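Local coordinates for uncharacterized protein (Pseudomonas aeruginosa PAO1, PDB 4R1D) that probably hydrolyses lipids as a calcium-binding alpha/beta hydrolase, the type VI secretion effector Tle4, caught in complex with its immunity protein Tli4, at residues V51-R63 with G137-M151. Numbering follows the deposited sequence. Where two conformers were deposited one is given.
Sequences VIFIPGIMGTNLR and GKVMRSAYNPVMGLM
Phe-53 turns one ring face to Met-148, whose CG lies 3.9 Å above the plane, offset toward the rim, with SD oblique in a Met-aromatic contact. The ring's edge meets the face of Tyr-144 as an offset edge-to-face pair, centroids 5.3 Å apart and planes at 60°. Val-147 CG1 and the bent end of Met-151 approach the Phe-53 ring obliquely. With CG anti to the backbone N (chi1 -176°), Phe-53 reaches from strand 51-54 to the helix, which runs nearly antiparallel to it. Pro-55 covers a face of the Tyr-144 ring through CA, with CB near CE2 and CG on Val-139 CG1 (3.6 Å); Gly-59 O sits in plane at the tyrosine edge.

Past the rings, the two segments join by a single beta bridge between Thr-60 and Val-139: Met-140 N donates to Gly-59 O (3.0 Å) and Asn-61 N to Lys-138 O (2.7 Å). Asn-61 ND2 reaches Gly-137 O (3.0 Å), which lies in its amide plane although the donor stands above the carbonyl plane; a water links ND2 to Val-139 O. The hydrophobic half thus fixes helix 141-155 against the central parallel sheet of the alpha/beta hydrolase fold, while backbone bridge and Asn-61 amide supply donors to three carbonyls.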
loop_
_atom_site.group_PDB
_atom_site.type_symbol
_atom_site.label_atom_id
_atom_site.label_comp_id
_atom_site.label_asym_id
_atom_site.label_seq_id
_atom_site.Cartn_x
_atom_site.Cartn_y
_atom_site.Cartn_z
ATOM N N VAL A 51 11.833 -11.434 17.175
ATOM C CA VAL A 51 11.709 -11.772 15.766
ATOM C C VAL A 51 10.750 -10.760 15.147
ATOM O O VAL A 51 9.598 -10.692 15.546
ATOM C CB VAL A 51 11.172 -13.196 15.595
ATOM C CG1 VAL A 51 10.908 -13.507 14.124
ATOM C CG2 VAL A 51 12.180 -14.201 16.189
ATOM N N ILE A 52 11.229 -9.981 14.176
ATOM C CA ILE A 52 10.421 -8.937 13.561
ATOM C C ILE A 52 9.916 -9.431 12.213
ATOM O O ILE A 52 10.704 -9.667 11.301
ATOM C CB ILE A 52 11.250 -7.659 13.299
ATOM C CG1 ILE A 52 12.086 -7.280 14.528
ATOM C CG2 ILE A 52 10.326 -6.500 12.869
ATOM C CD1 ILE A 52 11.273 -6.979 15.781
ATOM N N PHE A 53 8.605 -9.591 12.090
ATOM C CA PHE A 53 8.042 -10.079 10.844
ATOM C C PHE A 53 7.680 -8.885 9.985
ATOM O O PHE A 53 6.995 -7.967 10.445
ATOM C CB PHE A 53 6.806 -10.939 11.117
ATOM C CG PHE A 53 6.230 -11.549 9.886
ATOM C CD1 PHE A 53 6.760 -12.716 9.370
ATOM C CD2 PHE A 53 5.172 -10.942 9.228
ATOM C CE1 PHE A 53 6.236 -13.285 8.234
ATOM C CE2 PHE A 53 4.640 -11.515 8.081
ATOM C CZ PHE A 53 5.188 -12.688 7.585
ATOM N N ILE A 54 8.171 -8.885 8.751
ATOM C CA ILE A 54 7.907 -7.810 7.828
ATOM C C ILE A 54 7.118 -8.386 6.659
ATOM O O ILE A 54 7.623 -9.241 5.926
ATOM C CB ILE A 54 9.211 -7.164 7.320
ATOM C CG1 ILE A 54 10.123 -6.794 8.501
ATOM C CG2 ILE A 54 8.896 -5.959 6.410
ATOM C CD1 ILE A 54 11.457 -6.144 8.103
ATOM N N PRO A 55 5.881 -7.914 6.481
ATOM C CA PRO A 55 4.964 -8.426 5.461
ATOM C C PRO A 55 5.338 -7.917 4.072
ATOM O O PRO A 55 6.285 -7.153 3.924
ATOM C CB PRO A 55 3.615 -7.839 5.876
ATOM C CG PRO A 55 3.985 -6.530 6.539
ATOM C CD PRO A 55 5.286 -6.804 7.260
ATOM N N GLY A 56 4.583 -8.341 3.067
ATOM C CA GLY A 56 4.919 -8.007 1.700
ATOM C C GLY A 56 3.883 -7.202 0.953
ATOM O O GLY A 56 3.222 -6.312 1.501
ATOM N N ILE A 57 3.769 -7.530 -0.329
ATOM C CA ILE A 57 2.962 -6.791 -1.288
ATOM C C ILE A 57 1.537 -6.531 -0.777
ATOM O O ILE A 57 0.809 -7.472 -0.505
ATOM C CB ILE A 57 2.916 -7.571 -2.628
ATOM C CG1 ILE A 57 4.272 -7.488 -3.346
ATOM C CG2 ILE A 57 1.790 -7.064 -3.525
ATOM C CD1 ILE A 57 4.411 -8.488 -4.508
ATOM N N MET A 58 1.158 -5.256 -0.633
ATOM C CA MET A 58 -0.211 -4.902 -0.233
ATOM C C MET A 58 -0.645 -5.583 1.074
ATOM O O MET A 58 -1.837 -5.761 1.318
ATOM C CB MET A 58 -1.204 -5.289 -1.352
ATOM C CG MET A 58 -1.087 -4.437 -2.611
ATOM S SD MET A 58 -2.257 -4.906 -3.935
ATOM C CE MET A 58 -1.470 -6.410 -4.555
ATOM N N GLY A 59 0.319 -5.947 1.912
ATOM C CA GLY A 59 0.054 -6.875 3.003
ATOM C C GLY A 59 -0.370 -6.254 4.322
ATOM O O GLY A 59 -0.805 -6.966 5.234
ATOM N N THR A 60 -0.265 -4.931 4.409
ATOM C CA THR A 60 -0.524 -4.209 5.652
ATOM C C THR A 60 -1.795 -3.378 5.529
ATOM O O THR A 60 -1.993 -2.685 4.538
ATOM C CB THR A 60 0.675 -3.291 6.028
ATOM O OG1 THR A 60 1.871 -4.083 6.172
ATOM C CG2 THR A 60 0.414 -2.504 7.335
ATOM N N ASN A 61 -2.647 -3.460 6.542
ATOM C CA ASN A 61 -3.861 -2.640 6.608
ATOM C C ASN A 61 -3.540 -1.163 6.703
ATOM O O ASN A 61 -2.598 -0.788 7.400
ATOM C CB ASN A 61 -4.676 -3.036 7.837
ATOM C CG ASN A 61 -5.059 -4.502 7.836
ATOM O OD1 ASN A 61 -5.416 -5.062 6.798
ATOM N ND2 ASN A 61 -4.992 -5.134 9.012
ATOM N N LEU A 62 -4.339 -0.319 6.044
ATOM C CA LEU A 62 -4.101 1.124 6.051
ATOM C C LEU A 62 -5.380 1.879 6.352
ATOM O O LEU A 62 -6.477 1.441 5.990
ATOM C CB LEU A 62 -3.597 1.613 4.686
ATOM C CG LEU A 62 -2.399 0.873 4.099
ATOM C CD1 LEU A 62 -2.147 1.369 2.683
ATOM C CD2 LEU A 62 -1.163 1.061 4.985
ATOM N N ARG A 63 -5.217 3.025 6.992
ATOM C CA ARG A 63 -6.318 3.936 7.213
ATOM C C ARG A 63 -5.890 5.320 6.775
ATOM O O ARG A 63 -4.698 5.609 6.697
ATOM C CB ARG A 63 -6.712 3.938 8.692
ATOM C CG ARG A 63 -5.602 4.439 9.608
ATOM C CD ARG A 63 -5.977 4.231 11.069
ATOM N NE ARG A 63 -4.936 4.747 11.954
ATOM C CZ ARG A 63 -4.678 4.261 13.162
ATOM N NH1 ARG A 63 -5.367 3.221 13.622
ATOM N NH2 ARG A 63 -3.718 4.795 13.897
ATOM N N GLY A 137 -2.460 -7.404 14.168
ATOM C CA GLY A 137 -3.662 -6.935 13.501
ATOM C C GLY A 137 -3.351 -5.902 12.432
ATOM O O GLY A 137 -4.249 -5.258 11.900
ATOM N N LYS A 138 -2.071 -5.728 12.134
ATOM C CA LYS A 138 -1.640 -4.790 11.101
ATOM C C LYS A 138 -1.671 -5.394 9.709
ATOM O O LYS A 138 -1.594 -4.666 8.722
ATOM C CB LYS A 138 -0.194 -4.374 11.342
ATOM C CG LYS A 138 0.035 -3.433 12.496
ATOM C CD LYS A 138 1.521 -3.332 12.757
ATOM C CE LYS A 138 1.815 -2.559 14.048
ATOM N NZ LYS A 138 3.285 -2.432 14.285
ATOM N N VAL A 139 -1.728 -6.720 9.629
ATOM C CA VAL A 139 -1.479 -7.413 8.362
ATOM C C VAL A 139 -2.552 -8.439 7.995
ATOM O O VAL A 139 -3.324 -8.880 8.847
ATOM C CB VAL A 139 -0.100 -8.112 8.365
ATOM C CG1 VAL A 139 1.007 -7.090 8.522
ATOM C CG2 VAL A 139 -0.039 -9.165 9.468
ATOM N N MET A 140 -2.578 -8.822 6.717
ATOM C CA MET A 140 -3.561 -9.775 6.210
ATOM C C MET A 140 -3.575 -11.038 7.077
ATOM O O MET A 140 -2.549 -11.706 7.258
ATOM C CB MET A 140 -3.247 -10.116 4.754
ATOM C CG MET A 140 -4.316 -10.921 4.051
ATOM S SD MET A 140 -3.886 -11.135 2.312
ATOM C CE MET A 140 -5.342 -11.998 1.736
ATOM N N ARG A 141 -4.740 -11.359 7.621
ATOM C CA ARG A 141 -4.799 -12.402 8.643
ATOM C C ARG A 141 -4.427 -13.799 8.142
ATOM O O ARG A 141 -3.530 -14.437 8.687
ATOM C CB ARG A 141 -6.168 -12.438 9.321
ATOM C CG ARG A 141 -6.261 -13.604 10.275
ATOM C CD ARG A 141 -7.171 -13.328 11.433
ATOM N NE ARG A 141 -8.455 -12.799 11.017
ATOM C CZ ARG A 141 -9.296 -13.407 10.188
ATOM N NH1 ARG A 141 -8.984 -14.576 9.653
ATOM N NH2 ARG A 141 -10.455 -12.833 9.894
ATOM N N SER A 142 -5.121 -14.275 7.120
ATOM C CA SER A 142 -4.877 -15.630 6.614
ATOM C C SER A 142 -3.442 -15.822 6.124
ATOM O O SER A 142 -2.843 -16.885 6.304
ATOM C CB SER A 142 -5.861 -15.966 5.486
ATOM O OG SER A 142 -5.623 -15.137 4.358
ATOM N N ALA A 143 -2.893 -14.798 5.486
ATOM C CA ALA A 143 -1.558 -14.907 4.901
ATOM C C ALA A 143 -0.443 -14.940 5.936
ATOM O O ALA A 143 0.575 -15.621 5.733
ATOM C CB ALA A 143 -1.313 -13.784 3.908
ATOM N N TYR A 144 -0.638 -14.215 7.040
ATOM C CA TYR A 144 0.450 -13.972 7.993
ATOM C C TYR A 144 0.243 -14.408 9.443
ATOM O O TYR A 144 1.210 -14.752 10.114
ATOM C CB TYR A 144 0.800 -12.499 7.985
ATOM C CG TYR A 144 1.266 -12.016 6.633
ATOM C CD1 TYR A 144 2.238 -12.713 5.914
ATOM C CD2 TYR A 144 0.721 -10.883 6.068
ATOM C CE1 TYR A 144 2.666 -12.257 4.665
ATOM C CE2 TYR A 144 1.142 -10.417 4.840
ATOM C CZ TYR A 144 2.114 -11.105 4.140
ATOM O OH TYR A 144 2.519 -10.610 2.909
ATOM N N ASN A 145 -0.987 -14.376 9.947
ATOM C CA ASN A 145 -1.196 -14.757 11.349
ATOM C C ASN A 145 -0.782 -16.209 11.687
ATOM O O ASN A 145 -0.157 -16.446 12.720
ATOM C CB ASN A 145 -2.634 -14.455 11.826
ATOM C CG ASN A 145 -2.843 -12.977 12.214
ATOM O OD1 ASN A 145 -3.686 -12.667 13.052
ATOM N ND2 ASN A 145 -2.064 -12.076 11.620
ATOM N N PRO A 146 -1.102 -17.173 10.803
ATOM C CA PRO A 146 -0.660 -18.550 11.074
ATOM C C PRO A 146 0.857 -18.682 11.232
ATOM O O PRO A 146 1.302 -19.314 12.182
ATOM C CB PRO A 146 -1.167 -19.337 9.854
ATOM C CG PRO A 146 -2.345 -18.546 9.358
ATOM C CD PRO A 146 -1.964 -17.091 9.613
ATOM N N VAL A 147 1.657 -18.097 10.347
ATOM C CA VAL A 147 3.101 -18.293 10.477
ATOM C C VAL A 147 3.684 -17.540 11.672
ATOM O O VAL A 147 4.622 -18.006 12.318
ATOM C CB VAL A 147 3.857 -17.938 9.177
ATOM C CG1 VAL A 147 3.826 -16.430 8.920
ATOM C CG2 VAL A 147 5.296 -18.464 9.231
ATOM N N MET A 148 3.105 -16.387 11.991
ATOM C CA MET A 148 3.558 -15.666 13.160
ATOM C C MET A 148 3.267 -16.478 14.427
ATOM O O MET A 148 4.091 -16.548 15.327
ATOM C CB MET A 148 2.933 -14.273 13.222
ATOM C CG MET A 148 3.580 -13.315 12.210
ATOM S SD MET A 148 3.081 -11.590 12.491
ATOM C CE MET A 148 1.331 -11.654 12.085
ATOM N N GLY A 149 2.103 -17.111 14.471
ATOM C CA GLY A 149 1.721 -17.879 15.641
ATOM C C GLY A 149 2.505 -19.176 15.719
ATOM O O GLY A 149 2.811 -19.667 16.807
ATOM N N LEU A 150 2.827 -19.737 14.561
ATOM C CA LEU A 150 3.625 -20.979 14.516
ATOM C C LEU A 150 5.038 -20.754 15.042
ATOM O O LEU A 150 5.556 -21.538 15.846
ATOM C CB LEU A 150 3.690 -21.515 13.084
ATOM C CG LEU A 150 4.602 -22.734 12.907
ATOM C CD1 LEU A 150 4.053 -23.902 13.713
ATOM C CD2 LEU A 150 4.713 -23.119 11.439
ATOM N N MET A 151 5.687 -19.702 14.552
ATOM C CA MET A 151 7.025 -19.381 15.002
ATOM C C MET A 151 7.012 -19.104 16.501
ATOM O O MET A 151 7.922 -19.499 17.235
ATOM C CB MET A 151 7.573 -18.176 14.232
ATOM C CG MET A 151 7.838 -18.466 12.772
ATOM S SD MET A 151 8.778 -17.142 11.964
ATOM C CE MET A 151 7.600 -15.758 12.012
HETATM O O HOH W 1 -5.581 -8.056 10.261
#